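Local coordinates for protein possible membrane-associated serine protease (Mycobacterium tuberculosis, PDB 3K6Z) that is probably a chymotrypsin-like serine endopeptidase, the protease domain of a membrane protein thought to be needed for resistance to oxidative and acid stress, at residues Phe45-Asp50 / Val87-Val92. Numbering follows the deposited sequence.
Sequences FVISPD and VAILAV
Ile-47 to Asp-50 and Ile-89 to Val-92 run the same general way, 35° apart, and close on each other along their length: the CA atoms of Ile-47 and Ile-89 are 8.9 Å apart, those of Asp-50 and Val-92 4.8 Å. At the close end, Val-92 N donates a hydrogen bond of 2.9 Å to Asp-50 O. The N-H points at the oxygen at 162°, but the donor stands well above the carbonyl plane. Ala-91 CA lies 3.6 Å from Asp-50 O in a CA-H...O contact. Val-92 O stands over the face of the Asp-50 carboxylate, 3.4 Å from Asp-50 CG; CB of Asp-50 is also close. OD1 and Val-92 O are both acceptors and form no bond; OD1 instead accepts a weak hydrogen bond from Leu-95 N.

At the wide end the contact is apolar and made by methyl groups. Ile-47 CD1 meets Ile-89 CD1 at 3.5 Å, tip to tip, and the two side chains cross at about a right angle. In Ile-47, CG1 sits between the backbone N and the carbonyl carbon (chi1 59°), and the extended chi2 carries CD1 toward strand 87-91. Met-53 touches both isoleucines.

The contact lies in the N-terminal of the two six-stranded barrels, as in chymotrypsin-like proteases. The 87-91 strand follows Asp-86, the predicted active-site aspartate. Strand 51-55 lies between strands 41-48 and 87-91 in the sheet and pairs with both: backbone hydrogen bonds join Phe-45 to Met-53 and Ala-88 to Thr-54. The Asp-50 to Val-92 bond joins the turn leading into strand 51-55 to the residue just after strand 87-91. That strand has strand 73-80 along its other edge.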
ATOM      1  N   PHE A  45      18.908   9.397  -7.293  1.00 10.87           N
ATOM      2  CA  PHE A  45      19.796   9.798  -8.383  1.00 10.88           C
ATOM      3  C   PHE A  45      19.492  11.205  -8.871  1.00 10.95           C
ATOM      4  O   PHE A  45      18.356  11.673  -8.804  1.00 10.63           O
ATOM      5  CB  PHE A  45      19.771   8.785  -9.533  1.00 11.20           C
ATOM      6  CG  PHE A  45      18.408   8.581 -10.158  1.00 11.24           C
ATOM      7  CD1 PHE A  45      18.081   9.208 -11.359  1.00 11.98           C
ATOM      8  CD2 PHE A  45      17.464   7.749  -9.553  1.00 10.72           C
ATOM      9  CE1 PHE A  45      16.837   9.007 -11.947  1.00 12.42           C
ATOM     10  CE2 PHE A  45      16.214   7.536 -10.142  1.00 11.11           C
ATOM     11  CZ  PHE A  45      15.900   8.168 -11.332  1.00 11.38           C
ATOM     12  N   VAL A  46      20.528  11.890  -9.338  1.00 11.06           N
ATOM     13  CA  VAL A  46      20.385  13.268  -9.781  1.00 11.50           C
ATOM     14  C   VAL A  46      19.596  13.314 -11.095  1.00 11.81           C
ATOM     15  O   VAL A  46      19.921  12.596 -12.054  1.00 11.55           O
ATOM     16  CB  VAL A  46      21.778  13.953  -9.927  1.00 11.95           C
ATOM     17  CG1 VAL A  46      21.614  15.412 -10.242  1.00 12.39           C
ATOM     18  CG2 VAL A  46      22.606  13.777  -8.645  1.00 11.74           C
ATOM     19  N   ILE A  47      18.528  14.120 -11.126  1.00 12.07           N
ATOM     20  CA  ILE A  47      17.709  14.275 -12.344  1.00 12.88           C
ATOM     21  C   ILE A  47      17.826  15.662 -12.987  1.00 13.32           C
ATOM     22  O   ILE A  47      17.480  15.841 -14.156  1.00 13.99           O
ATOM     23  CB  ILE A  47      16.212  13.929 -12.099  1.00 13.17           C
ATOM     24  CG1 ILE A  47      15.630  14.829 -11.004  1.00 13.51           C
ATOM     25  CG2 ILE A  47      16.055  12.445 -11.751  1.00 14.10           C
ATOM     26  CD1 ILE A  47      14.118  14.673 -10.829  1.00 15.75           C
ATOM     27  N   SER A  48      18.305  16.634 -12.213  1.00 13.56           N
ATOM     28  CA  SER A  48      18.657  17.970 -12.697  1.00 14.26           C
ATOM     29  C   SER A  48      19.533  18.585 -11.600  1.00 14.69           C
ATOM     30  O   SER A  48      19.593  18.036 -10.495  1.00 14.78           O
ATOM     31  CB  SER A  48      17.404  18.819 -13.011  1.00 14.68           C
ATOM     32  OG  SER A  48      16.687  19.178 -11.846  1.00 15.55           O
ATOM     33  N   PRO A  49      20.243  19.693 -11.891  1.00 15.19           N
ATOM     34  CA  PRO A  49      21.154  20.229 -10.865  1.00 15.34           C
ATOM     35  C   PRO A  49      20.488  20.413  -9.497  1.00 15.06           C
ATOM     36  O   PRO A  49      19.445  21.048  -9.403  1.00 15.65           O
ATOM     37  CB  PRO A  49      21.586  21.577 -11.460  1.00 15.39           C
ATOM     38  CG  PRO A  49      21.533  21.338 -12.936  1.00 15.89           C
ATOM     39  CD  PRO A  49      20.298  20.488 -13.132  1.00 15.40           C
ATOM     40  N   ASP A  50      21.078  19.819  -8.458  1.00 14.80           N
ATOM     41  CA  ASP A  50      20.592  19.947  -7.073  1.00 14.83           C
ATOM     42  C   ASP A  50      19.215  19.335  -6.833  1.00 14.39           C
ATOM     43  O   ASP A  50      18.545  19.684  -5.850  1.00 14.30           O
ATOM     44  CB  ASP A  50      20.585  21.412  -6.619  1.00 15.09           C
ATOM     45  CG  ASP A  50      21.979  22.006  -6.529  1.00 16.59           C
ATOM     46  OD1 ASP A  50      22.971  21.278  -6.753  1.00 18.56           O
ATOM     47  OD2 ASP A  50      22.074  23.216  -6.226  1.00 19.57           O
ATOM     48  N   VAL A  87       7.206   8.168  -6.300  1.00 15.09           N
ATOM     49  CA  VAL A  87       8.495   8.841  -6.324  1.00 15.12           C
ATOM     50  C   VAL A  87       8.417  10.219  -5.687  1.00 14.84           C
ATOM     51  O   VAL A  87       7.361  10.867  -5.675  1.00 14.35           O
ATOM     52  CB  VAL A  87       9.068   8.983  -7.759  1.00 15.49           C
ATOM     53  CG1 VAL A  87       9.343   7.613  -8.376  1.00 14.76           C
ATOM     54  CG2 VAL A  87       8.149   9.831  -8.651  1.00 15.27           C
ATOM     55  N   ALA A  88       9.554  10.670  -5.173  1.00 14.09           N
ATOM     56  CA  ALA A  88       9.654  11.987  -4.601  1.00 13.45           C
ATOM     57  C   ALA A  88      10.885  12.672  -5.170  1.00 13.46           C
ATOM     58  O   ALA A  88      11.800  12.011  -5.668  1.00 13.12           O
ATOM     59  CB  ALA A  88       9.734  11.905  -3.094  1.00 13.93           C
ATOM     60  N   ILE A  89      10.880  13.998  -5.106  1.00 13.01           N
ATOM     61  CA  ILE A  89      12.019  14.790  -5.558  1.00 12.90           C
ATOM     62  C   ILE A  89      12.590  15.504  -4.341  1.00 12.94           C
ATOM     63  O   ILE A  89      11.841  16.124  -3.583  1.00 12.05           O
ATOM     64  CB  ILE A  89      11.605  15.833  -6.623  1.00 13.31           C
ATOM     65  CG1 ILE A  89      10.790  15.194  -7.758  1.00 13.55           C
ATOM     66  CG2 ILE A  89      12.839  16.569  -7.183  1.00 13.05           C
ATOM     67  CD1 ILE A  89      11.502  14.108  -8.527  1.00 16.92           C
ATOM     68  N   LEU A  90      13.913  15.406  -4.168  1.00 12.44           N
ATOM     69  CA  LEU A  90      14.631  16.068  -3.077  1.00 13.11           C
ATOM     70  C   LEU A  90      15.417  17.262  -3.603  1.00 13.03           C
ATOM     71  O   LEU A  90      16.022  17.177  -4.672  1.00 12.99           O
ATOM     72  CB  LEU A  90      15.603  15.093  -2.388  1.00 12.96           C
ATOM     73  CG  LEU A  90      15.066  13.744  -1.894  1.00 14.40           C
ATOM     74  CD1 LEU A  90      16.196  12.953  -1.253  1.00 15.12           C
ATOM     75  CD2 LEU A  90      13.937  13.984  -0.898  1.00 15.41           C
ATOM     76  N   ALA A  91      15.397  18.369  -2.854  1.00 13.64           N
ATOM     77  CA  ALA A  91      16.258  19.527  -3.136  1.00 14.00           C
ATOM     78  C   ALA A  91      17.529  19.390  -2.314  1.00 14.11           C
ATOM     79  O   ALA A  91      17.468  19.167  -1.106  1.00 14.17           O
ATOM     80  CB  ALA A  91      15.539  20.837  -2.808  1.00 14.03           C
ATOM     81  N   VAL A  92      18.679  19.509  -2.976  1.00 14.52           N
ATOM     82  CA  VAL A  92      19.976  19.274  -2.337  1.00 14.91           C
ATOM     83  C   VAL A  92      20.977  20.365  -2.740  1.00 15.17           C
ATOM     84  O   VAL A  92      21.717  20.198  -3.711  1.00 15.52           O
ATOM     85  CB  VAL A  92      20.562  17.863  -2.678  1.00 14.98           C
ATOM     86  CG1 VAL A  92      21.720  17.528  -1.763  1.00 14.71           C
ATOM     87  CG2 VAL A  92      19.492  16.759  -2.587  1.00 15.35           C
TER